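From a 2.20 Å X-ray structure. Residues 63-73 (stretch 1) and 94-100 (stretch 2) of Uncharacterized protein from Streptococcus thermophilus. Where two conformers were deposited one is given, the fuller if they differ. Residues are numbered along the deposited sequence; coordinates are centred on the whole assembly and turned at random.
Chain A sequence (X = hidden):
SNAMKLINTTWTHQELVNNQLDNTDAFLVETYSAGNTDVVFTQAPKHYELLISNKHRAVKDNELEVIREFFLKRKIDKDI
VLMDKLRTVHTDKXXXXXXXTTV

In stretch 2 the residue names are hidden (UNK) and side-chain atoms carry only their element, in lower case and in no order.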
# COMPACT_ATOMS: atom_id res chain seq x y z
N GLU A 63 1.27 2.90 13.50
CA GLU A 63 1.96 2.51 12.30
C GLU A 63 1.05 2.54 11.07
O GLU A 63 1.44 3.08 10.02
CB GLU A 63 2.42 1.10 12.53
CG GLU A 63 3.62 0.68 11.78
CD GLU A 63 4.14 -0.62 12.29
OE1 GLU A 63 5.23 -1.03 11.87
OE2 GLU A 63 3.47 -1.25 13.14
N LEU A 64 -0.15 1.95 11.20
CA LEU A 64 -1.10 1.89 10.12
C LEU A 64 -1.40 3.32 9.72
O LEU A 64 -1.44 3.62 8.54
CB LEU A 64 -2.42 1.25 10.59
CG LEU A 64 -3.41 0.56 9.64
CD1 LEU A 64 -4.89 0.71 10.09
CD2 LEU A 64 -3.31 0.98 8.24
N GLU A 65 -1.65 4.17 10.71
CA GLU A 65 -2.09 5.57 10.51
C GLU A 65 -1.02 6.43 9.81
O GLU A 65 -1.33 7.21 8.89
CB GLU A 65 -2.53 6.18 11.84
CG GLU A 65 -4.07 6.03 12.20
CD GLU A 65 -4.80 4.76 11.63
OE1 GLU A 65 -4.87 3.72 12.38
OE2 GLU A 65 -5.33 4.82 10.47
N VAL A 66 0.23 6.27 10.24
CA VAL A 66 1.37 6.93 9.63
C VAL A 66 1.56 6.47 8.17
O VAL A 66 1.83 7.27 7.28
CB VAL A 66 2.64 6.72 10.48
CG1 VAL A 66 3.92 7.10 9.74
CG2 VAL A 66 2.54 7.51 11.79
N ILE A 67 1.35 5.18 7.92
CA ILE A 67 1.59 4.65 6.57
C ILE A 67 0.51 5.12 5.62
O ILE A 67 0.78 5.50 4.46
CB ILE A 67 1.71 3.11 6.56
CG1 ILE A 67 3.09 2.67 7.22
CG2 ILE A 67 1.67 2.58 5.12
CD1 ILE A 67 3.04 1.22 7.65
N ARG A 68 -0.70 5.10 6.14
CA ARG A 68 -1.85 5.48 5.34
C ARG A 68 -1.76 6.96 5.01
O ARG A 68 -2.03 7.33 3.86
CB ARG A 68 -3.18 5.18 6.06
CG ARG A 68 -4.39 5.46 5.16
CD ARG A 68 -5.72 5.61 5.95
NE ARG A 68 -6.54 4.41 5.94
CZ ARG A 68 -6.88 3.68 7.01
NH1 ARG A 68 -7.65 2.61 6.84
NH2 ARG A 68 -6.45 4.00 8.24
N GLU A 69 -1.39 7.80 5.99
CA GLU A 69 -1.40 9.22 5.75
C GLU A 69 -0.21 9.64 4.84
O GLU A 69 -0.32 10.65 4.13
CB GLU A 69 -1.44 10.02 7.06
CG GLU A 69 -2.84 10.03 7.77
CD GLU A 69 -4.04 10.55 6.89
OE1 GLU A 69 -5.12 9.86 6.85
OE2 GLU A 69 -3.88 11.62 6.23
N PHE A 70 0.89 8.88 4.87
CA PHE A 70 2.01 9.06 3.94
C PHE A 70 1.57 8.84 2.49
O PHE A 70 1.86 9.65 1.63
CB PHE A 70 3.16 8.09 4.27
CG PHE A 70 4.37 8.23 3.32
CD1 PHE A 70 5.38 9.16 3.57
CD2 PHE A 70 4.47 7.42 2.19
CE1 PHE A 70 6.50 9.27 2.68
CE2 PHE A 70 5.53 7.54 1.27
CZ PHE A 70 6.57 8.47 1.53
N PHE A 71 0.85 7.77 2.22
CA PHE A 71 0.38 7.49 0.83
C PHE A 71 -0.64 8.50 0.36
O PHE A 71 -0.56 8.99 -0.76
CB PHE A 71 -0.01 6.01 0.64
CG PHE A 71 1.19 5.13 0.54
CD1 PHE A 71 1.83 4.90 -0.69
CD2 PHE A 71 1.75 4.60 1.70
CE1 PHE A 71 3.05 4.14 -0.73
CE2 PHE A 71 2.97 3.87 1.65
CZ PHE A 71 3.61 3.63 0.44
N LEU A 72 -1.52 8.88 1.27
CA LEU A 72 -2.59 9.82 0.95
C LEU A 72 -2.00 11.18 0.65
O LEU A 72 -2.50 11.93 -0.16
CB LEU A 72 -3.60 9.91 2.10
CG LEU A 72 -4.62 8.77 2.09
CD1 LEU A 72 -5.47 8.81 3.36
CD2 LEU A 72 -5.54 8.81 0.79
N LYS A 73 -0.94 11.52 1.33
CA LYS A 73 -0.36 12.82 1.16
C LYS A 73 0.54 12.85 -0.07
O LYS A 73 0.61 13.87 -0.75
CB LYS A 73 0.44 13.21 2.42
CG LYS A 73 0.97 14.62 2.42
CD LYS A 73 1.89 14.82 3.61
CE LYS A 73 2.46 16.25 3.67
NZ LYS A 73 1.39 17.28 3.53
N UNK A 94 -1.72 -8.98 8.47
CA UNK A 94 -1.92 -8.35 7.20
C UNK A 94 -3.03 -7.31 7.26
O UNK A 94 -4.15 -7.57 7.78
c UNK A 94 -2.61 -9.01 4.75
c UNK A 94 -2.19 -9.44 6.16
c UNK A 94 -1.56 -8.16 4.03
c UNK A 94 -2.99 -10.21 3.88
N UNK A 95 -2.71 -6.12 6.76
CA UNK A 95 -3.68 -5.08 6.55
C UNK A 95 -3.69 -4.68 5.07
O UNK A 95 -2.65 -4.46 4.45
c UNK A 95 -2.49 -3.44 9.76
c UNK A 95 -4.66 -2.88 7.36
c UNK A 95 -3.47 -3.87 7.47
c UNK A 95 -3.38 -4.33 8.93
N UNK A 96 -4.91 -4.62 4.56
CA UNK A 96 -5.26 -4.35 3.18
C UNK A 96 -6.17 -3.14 3.15
O UNK A 96 -7.27 -3.19 3.64
c UNK A 96 -5.90 -8.10 2.29
c UNK A 96 -5.18 -6.85 2.71
c UNK A 96 -6.04 -5.57 2.59
o UNK A 96 -6.62 -8.75 3.13
o UNK A 96 -5.71 -8.46 1.11
N UNK A 97 -5.68 -2.06 2.56
CA UNK A 97 -6.50 -0.86 2.37
C UNK A 97 -6.79 -0.65 0.88
O UNK A 97 -5.86 -0.59 0.08
c UNK A 97 -4.53 1.31 5.01
c UNK A 97 -5.88 0.42 2.98
c UNK A 97 -6.97 1.52 3.06
c UNK A 97 -5.24 0.11 4.34
N UNK A 98 -8.07 -0.55 0.53
CA UNK A 98 -8.49 -0.33 -0.85
C UNK A 98 -9.00 1.07 -0.96
O UNK A 98 -9.79 1.50 -0.12
o UNK A 98 -9.09 -2.59 -0.97
c UNK A 98 -9.61 -1.29 -1.26
N UNK A 99 -8.57 1.74 -2.02
CA UNK A 99 -8.98 3.11 -2.27
C UNK A 99 -9.67 3.14 -3.66
O UNK A 99 -9.01 3.23 -4.69
c UNK A 99 -7.79 4.07 -2.30
c UNK A 99 -5.03 4.03 1.13
c UNK A 99 -5.00 3.00 0.17
c UNK A 99 -6.01 5.04 1.01
c UNK A 99 -6.86 4.00 -1.07
c UNK A 99 -5.90 3.01 -0.93
c UNK A 99 -6.90 5.01 -0.10
N UNK A 100 -11.00 3.07 -3.68
CA UNK A 100 -11.66 3.13 -5.02
C UNK A 100 -11.45 4.49 -5.72
O UNK A 100 -11.19 5.56 -5.03
c UNK A 100 -11.95 2.85 -2.58
c UNK A 100 -13.18 2.85 -4.72
c UNK A 100 -13.22 2.22 -3.37

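Position 94 carries four side-chain carbons, forked at the second, and no other element; they touch nothing on stretch 1. That pattern is leucine. Leu 94 is out of reach of the helix and partly exposed, a site where an apolar side chain is tolerated.

Position 95 also has four carbons, but the fork comes at the first, and one arm is two carbons long; the end of that arm packs on Leu 64. The fork at the first carbon together with the two-carbon arm, all carbon, identifies isoleucine, a type common in strands. The CA-to-CB bond of Ile 95 points toward the helix, and its CD1 lies 4.1 Å from CG of Leu 64, an apolar contact between two buried residues.

At position 96 three carbons run in a chain and the third bears two oxygens, a carboxylate out of reach of the helix. The third carbon requires glutamate, not aspartate. Glu 96 is partly exposed, which suits a charged group.

Position 97 repeats the pattern of 95, and its long arm reaches both Leu 64 and Arg 68: this is Ile 97. Its CD1 approaches CD2 of Leu 64 to 3.5 Å and NE of Arg 68 to 3.8 Å. The same methyl lies over one face of the guanidinium, whose flat face can pack against carbon even though its edge is polar.

Position 98 has one carbon followed by one oxygen and does not reach stretch 1; this is serine. The hydroxyl of Ser 98 suits a partly exposed site, and its OG is hydrogen-bonded elsewhere in the structure.

Position 99 shows one carbon leading to a ring of six carbons that touches Leu 72 and Arg 68. With no oxygen attached, it is phenylalanine rather than tyrosine. CE1 of Phe 99 meets CD2 of Leu 72 at 3.8 Å, while CG of Arg 68 sits at the ring edge, 4.3 Å from CZ. The broad apolar ring spans the widest gap of the register, 9.8 Å from CA of Leu 72 to CA of Phe 99.

Position 100 has three carbons that close a ring onto the backbone nitrogen, beyond reach of the helix. Only proline does this; Pro 100 is partly exposed.

The contact follows strand alternation: 95, 97 and 99 point toward the helix. The axes run 29° apart, so Leu 64, Arg 68 and Leu 72, successive i+4 positions, pair in order with Ile 95, Ile 97 and Phe 99. No hydrogen bond crosses; apolar packing dominates. Arg 68 NH2 forms a salt bridge to OE2 of Glu 65 at 2.6 Å, but its buried NE has no polar partner.

Stretch 2 94-100: LIEISFP
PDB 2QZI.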